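Local coordinates for protein 1d10 (Caenorhabditis elegans, PDB 1T9F) that is of unknown function but folds as a beta-trefoil of three MIR repeats, as in SDF2-like proteins, at residues 6-10 and 63-69; 20-25 and 157-161; 93-97 and 146-150; 141-145 and 166-172. Residues are numbered along the deposited sequence.

Contact 1: 6-10 and 63-69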
loop_
_atom_site.group_PDB
_atom_site.type_symbol
_atom_site.label_atom_id
_atom_site.label_comp_id
_atom_site.label_asym_id
_atom_site.label_seq_id
_atom_site.Cartn_x
_atom_site.Cartn_y
_atom_site.Cartn_z
ATOM N N PHE A 6 -2.562 -10.543 15.480
ATOM C CA PHE A 6 -1.725 -10.335 14.306
ATOM C C PHE A 6 -2.433 -10.360 12.960
ATOM O O PHE A 6 -3.497 -10.951 12.803
ATOM C CB PHE A 6 -0.575 -11.347 14.294
ATOM C CG PHE A 6 -1.003 -12.757 14.572
ATOM C CD1 PHE A 6 -1.865 -13.424 13.709
ATOM C CD2 PHE A 6 -0.537 -13.424 15.699
ATOM C CE1 PHE A 6 -2.258 -14.741 13.967
ATOM C CE2 PHE A 6 -0.924 -14.737 15.965
ATOM C CZ PHE A 6 -1.786 -15.397 15.096
ATOM N N VAL A 7 -1.814 -9.694 11.991
ATOM C CA VAL A 7 -2.327 -9.617 10.632
ATOM C C VAL A 7 -1.948 -10.926 9.960
ATOM O O VAL A 7 -0.811 -11.383 10.086
ATOM C CB VAL A 7 -1.680 -8.443 9.877
ATOM C CG1 VAL A 7 -2.240 -8.357 8.478
ATOM C CG2 VAL A 7 -1.922 -7.145 10.637
ATOM N N THR A 8 -2.891 -11.522 9.239
ATOM C CA THR A 8 -2.650 -12.809 8.599
ATOM C C THR A 8 -2.609 -12.798 7.077
ATOM O O THR A 8 -3.165 -11.915 6.422
ATOM C CB THR A 8 -3.705 -13.832 9.053
ATOM O OG1 THR A 8 -4.994 -13.429 8.578
ATOM C CG2 THR A 8 -3.741 -13.912 10.578
ATOM N N CYS A 9 -1.959 -13.810 6.521
ATOM C CA CYS A 9 -1.821 -13.925 5.081
ATOM C C CYS A 9 -3.178 -14.153 4.416
ATOM O O CYS A 9 -3.978 -14.952 4.887
ATOM C CB CYS A 9 -0.860 -15.062 4.762
ATOM S SG CYS A 9 0.142 -14.758 3.282
ATOM N N TYR A 10 -3.416 -13.433 3.326
ATOM C CA TYR A 10 -4.665 -13.477 2.565
ATOM C C TYR A 10 -5.827 -12.782 3.262
ATOM O O TYR A 10 -6.971 -12.872 2.817
ATOM C CB TYR A 10 -5.050 -14.917 2.207
ATOM C CG TYR A 10 -4.104 -15.531 1.206
ATOM C CD1 TYR A 10 -3.861 -14.910 -0.018
ATOM C CD2 TYR A 10 -3.423 -16.708 1.495
ATOM C CE1 TYR A 10 -2.955 -15.446 -0.927
ATOM C CE2 TYR A 10 -2.519 -17.251 0.599
ATOM C CZ TYR A 10 -2.288 -16.619 -0.610
ATOM O OH TYR A 10 -1.389 -17.165 -1.492
ATOM N N CYS A 63 2.411 -18.841 1.453
ATOM C CA CYS A 63 1.875 -18.808 2.801
ATOM C C CYS A 63 0.528 -19.501 2.844
ATOM O O CYS A 63 -0.047 -19.831 1.812
ATOM C CB CYS A 63 1.688 -17.364 3.249
ATOM S SG CYS A 63 0.249 -16.598 2.440
ATOM N N ASN A 64 0.022 -19.707 4.052
ATOM C CA ASN A 64 -1.275 -20.335 4.250
ATOM C C ASN A 64 -2.224 -19.317 4.871
ATOM O O ASN A 64 -1.859 -18.613 5.814
ATOM C CB ASN A 64 -1.135 -21.537 5.180
ATOM C CG ASN A 64 -0.365 -22.675 4.544
ATOM O OD1 ASN A 64 0.337 -23.417 5.225
ATOM N ND2 ASN A 64 -0.505 -22.824 3.235
ATOM N N ARG A 65 -3.436 -19.227 4.337
ATOM C CA ARG A 65 -4.416 -18.296 4.875
ATOM C C ARG A 65 -4.423 -18.472 6.386
ATOM O O ARG A 65 -4.473 -19.596 6.885
ATOM C CB ARG A 65 -5.807 -18.589 4.300
ATOM C CG ARG A 65 -5.859 -19.780 3.350
ATOM C CD ARG A 65 -5.595 -21.094 4.086
ATOM N NE ARG A 65 -5.228 -22.180 3.177
ATOM C CZ ARG A 65 -4.901 -23.406 3.574
ATOM N NH1 ARG A 65 -4.899 -23.707 4.868
ATOM N NH2 ARG A 65 -4.567 -24.329 2.681
ATOM N N GLY A 66 -4.354 -17.365 7.118
ATOM C CA GLY A 66 -4.344 -17.456 8.565
ATOM C C GLY A 66 -2.942 -17.362 9.141
ATOM O O GLY A 66 -2.772 -17.155 10.345
ATOM N N ASP A 67 -1.932 -17.517 8.291
ATOM C CA ASP A 67 -0.547 -17.427 8.744
ATOM C C ASP A 67 -0.234 -16.009 9.198
ATOM O O ASP A 67 -0.599 -15.042 8.537
ATOM C CB ASP A 67 0.426 -17.817 7.625
ATOM C CG ASP A 67 0.493 -19.312 7.404
ATOM O OD1 ASP A 67 -0.132 -20.053 8.193
ATOM O OD2 ASP A 67 1.175 -19.744 6.450
ATOM N N ALA A 68 0.441 -15.893 10.334
ATOM C CA ALA A 68 0.815 -14.592 10.850
ATOM C C ALA A 68 1.923 -14.051 9.969
ATOM O O ALA A 68 2.702 -14.813 9.400
ATOM C CB ALA A 68 1.304 -14.718 12.287
ATOM N N ILE A 69 1.979 -12.734 9.831
ATOM C CA ILE A 69 3.029 -12.120 9.035
ATOM C C ILE A 69 4.041 -11.571 10.025
ATOM O O ILE A 69 3.684 -10.828 10.942
ATOM C CB ILE A 69 2.491 -10.978 8.163
ATOM C CG1 ILE A 69 1.491 -11.542 7.148
ATOM C CG2 ILE A 69 3.648 -10.276 7.448
ATOM C CD1 ILE A 69 0.764 -10.487 6.379
HETATM O O HOH W 1 0.442 -19.278 -0.699
#
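Phe6 opens the contact by laying a face of its ring on Ala68. The methyl CB of Ala68 is 3.8 Å from the ring centroid, a CH-pi contact. Val7 follows with its carbonyl: Ile69 N donates to Val7 O at 3.1 Å. At Thr8 the two backbones form a single beta bridge with Ala68. Thr8 CA also comes to 3.0 Å from Asp67 O, and the same oxygen accepts a hydrogen bond from Cys9 N at 2.7 Å. Cys9 then makes the covalent link, Cys9 SG to Cys63 SG at 2.0 Å with chi3 of -87°. Cys9 O accepts a weak hydrogen bond, 3.3 Å, from Gly66 N; Gly66 belongs to the type II turn Asn64 to Asp67. Tyr10 ends the segment beside the disulfide. Cys63 SG lies 4.1 Å from its ring centroid, and water 1 joins Tyr10 OH to Cys63 N. Val7 and Ile69 both pair their backbones with Trp126, so this loop pair meets a loop of the third MIR repeat. One covalent bond and three backbone hydrogen bonds, one weak, tie the entry to strand 12-17 to the loop between strands 53-57 and 74-79, so the hold is mainly disulfide and main chain.

Contact 2: 20-25 and 157-161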
loop_
_atom_site.group_PDB
_atom_site.type_symbol
_atom_site.label_atom_id
_atom_site.label_comp_id
_atom_site.label_asym_id
_atom_site.label_seq_id
_atom_site.Cartn_x
_atom_site.Cartn_y
_atom_site.Cartn_z
ATOM N N ASP A 20 -3.088 11.366 8.680
ATOM C CA ASP A 20 -4.131 12.003 7.876
ATOM C C ASP A 20 -5.491 11.319 8.005
ATOM O O ASP A 20 -6.530 11.953 7.822
ATOM C CB ASP A 20 -3.717 12.033 6.400
ATOM C CG ASP A 20 -4.685 12.818 5.545
ATOM O OD1 ASP A 20 -5.059 13.935 5.963
ATOM O OD2 ASP A 20 -5.066 12.331 4.462
ATOM N N GLY A 21 -5.489 10.024 8.306
ATOM C CA GLY A 21 -6.747 9.299 8.444
ATOM C C GLY A 21 -7.336 8.771 7.137
ATOM O O GLY A 21 -8.349 8.072 7.150
ATOM N N SER A 22 -6.708 9.095 6.009
ATOM C CA SER A 22 -7.182 8.639 4.701
ATOM C C SER A 22 -6.853 7.158 4.469
ATOM O O SER A 22 -5.889 6.635 5.033
ATOM C CB SER A 22 -6.549 9.492 3.601
ATOM O OG SER A 22 -5.138 9.500 3.715
ATOM N N ARG A 23 -7.652 6.489 3.639
ATOM C CA ARG A 23 -7.451 5.069 3.357
ATOM C C ARG A 23 -6.792 4.820 2.013
ATOM O O ARG A 23 -7.157 5.449 1.017
ATOM C CB ARG A 23 -8.783 4.317 3.382
ATOM C CG ARG A 23 -9.416 4.192 4.748
ATOM C CD ARG A 23 -10.222 5.422 5.105
ATOM N NE ARG A 23 -10.638 5.407 6.505
ATOM C CZ ARG A 23 -11.433 4.492 7.045
ATOM N NH1 ARG A 23 -11.916 3.501 6.306
ATOM N NH2 ARG A 23 -11.742 4.569 8.332
ATOM N N LEU A 24 -5.829 3.897 1.988
ATOM C CA LEU A 24 -5.130 3.552 0.744
ATOM C C LEU A 24 -6.227 3.145 -0.221
ATOM O O LEU A 24 -7.147 2.398 0.149
ATOM C CB LEU A 24 -4.144 2.407 0.968
ATOM C CG LEU A 24 -3.196 2.148 -0.209
ATOM C CD1 LEU A 24 -2.399 3.395 -0.513
ATOM C CD2 LEU A 24 -2.266 0.996 0.127
ATOM N N HIS A 25 -6.110 3.582 -1.470
ATOM C CA HIS A 25 -7.203 3.363 -2.408
ATOM C C HIS A 25 -6.755 3.252 -3.862
ATOM O O HIS A 25 -5.680 3.735 -4.244
ATOM C CB HIS A 25 -8.139 4.572 -2.219
ATOM C CG HIS A 25 -9.412 4.538 -3.012
ATOM N ND1 HIS A 25 -9.507 5.049 -4.287
ATOM C CD2 HIS A 25 -10.665 4.156 -2.665
ATOM C CE1 HIS A 25 -10.764 4.988 -4.693
ATOM N NE2 HIS A 25 -11.487 4.451 -3.726
ATOM N N GLN A 157 -8.589 13.605 -3.299
ATOM C CA GLN A 157 -7.859 12.386 -2.965
ATOM C C GLN A 157 -6.374 12.703 -2.811
ATOM O O GLN A 157 -5.812 13.488 -3.579
ATOM C CB GLN A 157 -8.100 11.326 -4.041
ATOM C CG GLN A 157 -9.560 10.875 -4.097
ATOM C CD GLN A 157 -9.806 9.732 -5.054
ATOM O OE1 GLN A 157 -8.960 8.862 -5.230
ATOM N NE2 GLN A 157 -10.990 9.712 -5.660
ATOM N N ARG A 158 -5.740 12.109 -1.803
ATOM C CA ARG A 158 -4.326 12.372 -1.543
ATOM C C ARG A 158 -3.356 11.588 -2.422
ATOM O O ARG A 158 -3.589 10.419 -2.737
ATOM C CB ARG A 158 -4.001 12.108 -0.071
ATOM C CG ARG A 158 -4.697 13.043 0.917
ATOM C CD ARG A 158 -6.152 12.665 1.126
ATOM N NE ARG A 158 -6.693 13.204 2.373
ATOM C CZ ARG A 158 -7.151 14.442 2.530
ATOM N NH1 ARG A 158 -7.144 15.293 1.515
ATOM N NH2 ARG A 158 -7.619 14.830 3.713
ATOM N N GLU A 159 -2.265 12.247 -2.815
ATOM C CA GLU A 159 -1.251 11.605 -3.643
ATOM C C GLU A 159 -0.430 10.646 -2.785
ATOM O O GLU A 159 0.006 10.996 -1.688
ATOM C CB GLU A 159 -0.312 12.648 -4.274
ATOM C CG GLU A 159 0.854 12.031 -5.049
ATOM C CD GLU A 159 1.903 13.055 -5.483
ATOM O OE1 GLU A 159 2.173 13.998 -4.709
ATOM O OE2 GLU A 159 2.468 12.903 -6.588
ATOM N N VAL A 160 -0.252 9.432 -3.295
ATOM C CA VAL A 160 0.526 8.396 -2.631
ATOM C C VAL A 160 1.809 8.233 -3.453
ATOM O O VAL A 160 1.759 8.090 -4.684
ATOM C CB VAL A 160 -0.236 7.053 -2.609
ATOM C CG1 VAL A 160 0.669 5.952 -2.065
ATOM C CG2 VAL A 160 -1.495 7.170 -1.754
ATOM N N VAL A 161 2.956 8.259 -2.788
ATOM C CA VAL A 161 4.223 8.141 -3.497
ATOM C C VAL A 161 5.273 7.368 -2.708
ATOM O O VAL A 161 5.027 6.912 -1.591
ATOM C CB VAL A 161 4.829 9.525 -3.811
ATOM C CG1 VAL A 161 3.826 10.392 -4.559
ATOM C CG2 VAL A 161 5.267 10.198 -2.521
#
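Arg158 reaches across to Asp20, its guanidinium edge passing Ser22 CB at 3.9 Å from Arg158 NE. Arg158 NE and Asp20 OD2 are 2.8 Å apart and form a salt bridge. The hydrogen bond within it is weak, because the N-H points well off the line to the oxygen. Ser22 OG donates to the same Asp20 OD2 at 2.9 Å, so one carboxylate oxygen serves both segments. Further in, Leu24 starts away from the other segment, but its end turns back and Leu24 CD1 meets Val160 CG2 at 4.1 Å. Val160 also touches Leu143 and Leu145 of strand 142-146, which extends this apolar patch. His25 approaches Gln157 more loosely, at 4.0 Å from His25 ND1 to Gln157 OE1; that oxygen is hydrogen-bonded to Thr41 OG1. The segments run at 88° to each other and share no backbone bond. Strand 38-43 pairs with both of their strands, so the contact joins the first and third MIR repeats across one sheet of the beta-trefoil. Its chemistry is divided: a charged pair at the partly exposed end, and an apolar contact between buried Leu24 and Val160. The charge pair adds a polar tie to a crossing otherwise made by van der Waals contact.

Contact 3: 93-97 and 146-150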
loop_
_atom_site.group_PDB
_atom_site.type_symbol
_atom_site.label_atom_id
_atom_site.label_comp_id
_atom_site.label_asym_id
_atom_site.label_seq_id
_atom_site.Cartn_x
_atom_site.Cartn_y
_atom_site.Cartn_z
ATOM N N ALA A 93 6.739 10.576 -9.440
ATOM C CA ALA A 93 5.370 10.726 -8.947
ATOM C C ALA A 93 4.604 11.684 -9.855
ATOM O O ALA A 93 5.205 12.522 -10.530
ATOM C CB ALA A 93 5.380 11.255 -7.512
ATOM N N PRO A 94 3.264 11.574 -9.883
ATOM C CA PRO A 94 2.427 12.440 -10.722
ATOM C C PRO A 94 2.414 13.930 -10.369
ATOM O O PRO A 94 2.479 14.771 -11.259
ATOM C CB PRO A 94 1.047 11.803 -10.602
ATOM C CG PRO A 94 1.068 11.227 -9.224
ATOM C CD PRO A 94 2.437 10.590 -9.165
ATOM N N LEU A 95 2.324 14.260 -9.084
ATOM C CA LEU A 95 2.291 15.663 -8.671
ATOM C C LEU A 95 3.537 16.078 -7.904
ATOM O O LEU A 95 3.828 17.268 -7.778
ATOM C CB LEU A 95 1.056 15.944 -7.807
ATOM C CG LEU A 95 -0.320 15.654 -8.415
ATOM C CD1 LEU A 95 -1.396 15.941 -7.381
ATOM C CD2 LEU A 95 -0.532 16.499 -9.662
ATOM N N SER A 96 4.269 15.101 -7.382
ATOM C CA SER A 96 5.490 15.394 -6.640
ATOM C C SER A 96 6.700 14.875 -7.403
ATOM O O SER A 96 7.104 13.722 -7.254
ATOM C CB SER A 96 5.429 14.766 -5.249
ATOM O OG SER A 96 4.403 15.367 -4.481
ATOM N N LYS A 97 7.270 15.750 -8.223
ATOM C CA LYS A 97 8.428 15.427 -9.048
ATOM C C LYS A 97 9.605 14.818 -8.289
ATOM O O LYS A 97 10.323 13.967 -8.824
ATOM C CB LYS A 97 8.901 16.688 -9.774
ATOM C CG LYS A 97 7.897 17.264 -10.763
ATOM C CD LYS A 97 7.772 16.396 -12.007
ATOM C CE LYS A 97 6.982 17.107 -13.102
ATOM N NZ LYS A 97 7.036 16.385 -14.414
ATOM N N SER A 146 2.349 12.134 -0.082
ATOM C CA SER A 146 3.220 13.253 -0.431
ATOM C C SER A 146 2.755 14.533 0.239
ATOM O O SER A 146 3.534 15.466 0.418
ATOM C CB SER A 146 3.221 13.469 -1.942
ATOM O OG SER A 146 1.967 13.973 -2.358
ATOM N N GLY A 147 1.477 14.573 0.603
ATOM C CA GLY A 147 0.922 15.755 1.235
ATOM C C GLY A 147 0.149 16.557 0.207
ATOM O O GLY A 147 -0.503 17.550 0.524
ATOM N N GLN A 148 0.231 16.119 -1.044
ATOM C CA GLN A 148 -0.474 16.775 -2.132
ATOM C C GLN A 148 -1.821 16.103 -2.335
ATOM O O GLN A 148 -2.010 14.946 -1.962
ATOM C CB GLN A 148 0.339 16.680 -3.425
ATOM C CG GLN A 148 1.589 17.535 -3.424
ATOM C CD GLN A 148 1.264 19.000 -3.231
ATOM O OE1 GLN A 148 0.529 19.594 -4.022
ATOM N NE2 GLN A 148 1.801 19.591 -2.172
ATOM N N GLN A 149 -2.754 16.839 -2.925
ATOM C CA GLN A 149 -4.087 16.321 -3.202
ATOM C C GLN A 149 -4.386 16.501 -4.686
ATOM O O GLN A 149 -3.896 17.441 -5.314
ATOM C CB GLN A 149 -5.135 17.067 -2.378
ATOM C CG GLN A 149 -5.128 16.745 -0.897
ATOM C CD GLN A 149 -6.272 17.425 -0.158
ATOM O OE1 GLN A 149 -7.395 17.492 -0.659
ATOM N NE2 GLN A 149 -5.993 17.920 1.044
ATOM N N PHE A 150 -5.189 15.601 -5.241
ATOM C CA PHE A 150 -5.552 15.677 -6.646
ATOM C C PHE A 150 -6.786 16.536 -6.846
ATOM O O PHE A 150 -7.515 16.837 -5.896
ATOM C CB PHE A 150 -5.863 14.293 -7.202
ATOM C CG PHE A 150 -4.671 13.404 -7.329
ATOM C CD1 PHE A 150 -3.720 13.635 -8.315
ATOM C CD2 PHE A 150 -4.503 12.321 -6.472
ATOM C CE1 PHE A 150 -2.617 12.803 -8.451
ATOM C CE2 PHE A 150 -3.399 11.478 -6.599
ATOM C CZ PHE A 150 -2.454 11.722 -7.592
#
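Apolar contacts carry most of this surface meeting. Leu95 points toward the other segment, and its CD1 comes to 3.4 Å from Phe150 CD1. The same Leu95 CD1 lies 3.6 Å from Gln149 O, so the methyl sits beside backbone as well as ring. Pro94 approaches the edge of that ring, with Pro94 CG 3.9 Å from Phe150 CZ. The Phe150 side chain leaves its CA sideways, then brings its ring in to meet both residues. Leu95 also reaches Gln148, at 4.4 Å from Leu95 CD1 to Gln148 CB.

The segments join two MIR repeats of the beta-trefoil. Segment 93-97 is the loop between strands 85-89 and 100-105 of the second repeat. Segment 146-150 turns a corner at Gly147 between two strands of the third. The phi of 101° there, with psi of -6°, suits glycine, since a CB would press on the preceding carbonyl oxygen.

No hydrogen bond runs directly between the segments. Ser96 OG packs on carbon, 3.4 Å from Ser146 CB and 3.7 Å from Gln148 CG. Both serine hydroxyls hydrogen-bond to Glu159, whose carboxylate also accepts from Leu95 N. This one acid therefore bridges the two segments. Within the corner, Gln148 N donates to Ser146 OG at 3.1 Å, an ST turn.

Contact 4: 141-145 and 166-172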
loop_
_atom_site.group_PDB
_atom_site.type_symbol
_atom_site.label_atom_id
_atom_site.label_comp_id
_atom_site.label_asym_id
_atom_site.label_seq_id
_atom_site.Cartn_x
_atom_site.Cartn_y
_atom_site.Cartn_z
ATOM N N SER A 141 12.086 2.696 -1.312
ATOM C CA SER A 141 11.230 3.840 -1.020
ATOM C C SER A 141 10.099 3.455 -0.086
ATOM O O SER A 141 9.557 2.350 -0.169
ATOM C CB SER A 141 10.644 4.414 -2.310
ATOM O OG SER A 141 11.669 4.679 -3.252
ATOM N N TYR A 142 9.748 4.378 0.803
ATOM C CA TYR A 142 8.681 4.159 1.758
ATOM C C TYR A 142 7.350 4.597 1.156
ATOM O O TYR A 142 7.275 5.613 0.459
ATOM C CB TYR A 142 8.951 4.962 3.024
ATOM C CG TYR A 142 10.159 4.498 3.804
ATOM C CD1 TYR A 142 10.068 3.433 4.695
ATOM C CD2 TYR A 142 11.399 5.126 3.650
ATOM C CE1 TYR A 142 11.178 3.003 5.421
ATOM C CE2 TYR A 142 12.519 4.701 4.371
ATOM C CZ TYR A 142 12.400 3.638 5.254
ATOM O OH TYR A 142 13.500 3.200 5.968
ATOM N N LEU A 143 6.305 3.820 1.407
ATOM C CA LEU A 143 4.979 4.171 0.904
ATOM C C LEU A 143 4.588 5.380 1.747
ATOM O O LEU A 143 4.554 5.284 2.972
ATOM C CB LEU A 143 4.001 3.016 1.151
ATOM C CG LEU A 143 2.549 3.240 0.722
ATOM C CD1 LEU A 143 2.473 3.317 -0.792
ATOM C CD2 LEU A 143 1.690 2.098 1.246
ATOM N N SER A 144 4.307 6.513 1.108
ATOM C CA SER A 144 3.967 7.715 1.869
ATOM C C SER A 144 3.012 8.653 1.158
ATOM O O SER A 144 2.938 8.669 -0.070
ATOM C CB SER A 144 5.236 8.520 2.186
ATOM O OG SER A 144 6.273 7.712 2.712
ATOM N N LEU A 145 2.276 9.432 1.943
ATOM C CA LEU A 145 1.391 10.433 1.370
ATOM C C LEU A 145 2.342 11.609 1.136
ATOM O O LEU A 145 3.084 12.006 2.042
ATOM C CB LEU A 145 0.293 10.831 2.362
ATOM C CG LEU A 145 -0.729 9.747 2.719
ATOM C CD1 LEU A 145 -1.858 10.357 3.545
ATOM C CD2 LEU A 145 -1.285 9.135 1.441
ATOM N N ILE A 166 11.831 8.452 5.500
ATOM C CA ILE A 166 10.600 8.365 6.260
ATOM C C ILE A 166 10.087 9.773 6.530
ATOM O O ILE A 166 10.836 10.639 6.978
ATOM C CB ILE A 166 10.840 7.640 7.597
ATOM C CG1 ILE A 166 11.271 6.194 7.325
ATOM C CG2 ILE A 166 9.579 7.666 8.440
ATOM C CD1 ILE A 166 11.582 5.388 8.571
ATOM N N THR A 167 8.810 10.005 6.252
ATOM C CA THR A 167 8.222 11.316 6.473
ATOM C C THR A 167 7.010 11.240 7.393
ATOM O O THR A 167 6.700 10.180 7.952
ATOM C CB THR A 167 7.797 11.969 5.136
ATOM O OG1 THR A 167 6.742 11.204 4.534
ATOM C CG2 THR A 167 8.974 12.028 4.177
ATOM N N GLY A 168 6.335 12.374 7.553
ATOM C CA GLY A 168 5.158 12.426 8.398
ATOM C C GLY A 168 3.968 11.772 7.718
ATOM O O GLY A 168 2.868 11.730 8.275
ATOM N N GLY A 169 4.184 11.270 6.507
ATOM C CA GLY A 169 3.112 10.606 5.781
ATOM C C GLY A 169 3.412 9.129 5.574
ATOM O O GLY A 169 2.673 8.436 4.874
ATOM N N SER A 170 4.482 8.643 6.203
ATOM C CA SER A 170 4.908 7.245 6.067
ATOM C C SER A 170 4.294 6.248 7.052
ATOM O O SER A 170 4.399 5.037 6.855
ATOM C CB SER A 170 6.433 7.157 6.178
ATOM O OG SER A 170 7.067 8.032 5.257
ATOM N N ALA A 171 3.657 6.737 8.106
ATOM C CA ALA A 171 3.066 5.842 9.094
ATOM C C ALA A 171 1.659 5.379 8.714
ATOM O O ALA A 171 0.791 6.192 8.412
ATOM C CB ALA A 171 3.042 6.514 10.451
ATOM N N TRP A 172 1.445 4.067 8.731
ATOM C CA TRP A 172 0.141 3.500 8.406
ATOM C C TRP A 172 -0.379 2.637 9.547
ATOM O O TRP A 172 0.382 2.191 10.411
ATOM C CB TRP A 172 0.216 2.642 7.133
ATOM C CG TRP A 172 0.676 3.405 5.921
ATOM C CD1 TRP A 172 1.967 3.630 5.535
ATOM C CD2 TRP A 172 -0.154 4.073 4.964
ATOM N NE1 TRP A 172 1.994 4.401 4.392
ATOM C CE2 TRP A 172 0.702 4.688 4.023
ATOM C CE3 TRP A 172 -1.544 4.215 4.813
ATOM C CZ2 TRP A 172 0.217 5.437 2.945
ATOM C CZ3 TRP A 172 -2.026 4.962 3.736
ATOM C CH2 TRP A 172 -1.143 5.564 2.818
HETATM O O HOH W 2 5.792 3.471 4.750
HETATM O O HOH W 3 5.986 12.430 2.321
#
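Within the third MIR repeat of the beta-trefoil, strand 142-146 packs against the loop that leads into strand 172-175. The CA-to-CB bond of Trp172 points toward the strand. With chi1 m and chi2 86°, Trp172 NE1 donates to Leu143 O at 3.1 Å, almost straight at 178°. Leu143, with chi1 t, puts its CG 3.9 Å from Trp172 CZ2. Leu145, with chi1 m, brings CD2 to 3.8 Å from Trp172 CH2. Tyr142 takes chi1 m and turns a ring face to Ile166, whose CG1 lies 3.5 Å from the ring centroid in a CH-pi contact. Ser144 and Ser170, both m, bring their hydroxyls together: Ser144 OG and Ser170 OG share a hydrogen bond of 2.7 Å. Ser170 OG also accepts from Thr167 N at 2.8 Å. The p rotamer of Thr167 lets OG1 accept from Gly169 N at 3.2 Å, an ST turn inside the type I turn Thr167 to Ser170. Gly169 lies close under the strand, and a CB there would clash with Leu145 O. Its carbonyl oxygen also hydrogen-bonds Asn17 of the first repeat. From the strand, Leu145 N donates to Gly169 O at 3.1 Å.

How the contacts relate
Contacts 2, 3 and 4 form one group. Their centres are about 10 to 13 Å apart. Contact 1 lies alone, with its centre about 24 to 33 Å from theirs. Strand 158-163 joins the group: it lies in contact 2, pairs with strand 142-146 of contact 4, and carries Glu159 to contact 3. Contacts 3 and 4 simply adjoin in sequence. Along the chain, contact 1 crosses contact 2 and closes before contacts 3 and 4 open. Contact 3 is nested within the loop closed by contact 2; contact 4 crosses both. Contacts 1, 2 and 3 are among those that join the three MIR repeats, while contact 4 stays within the third.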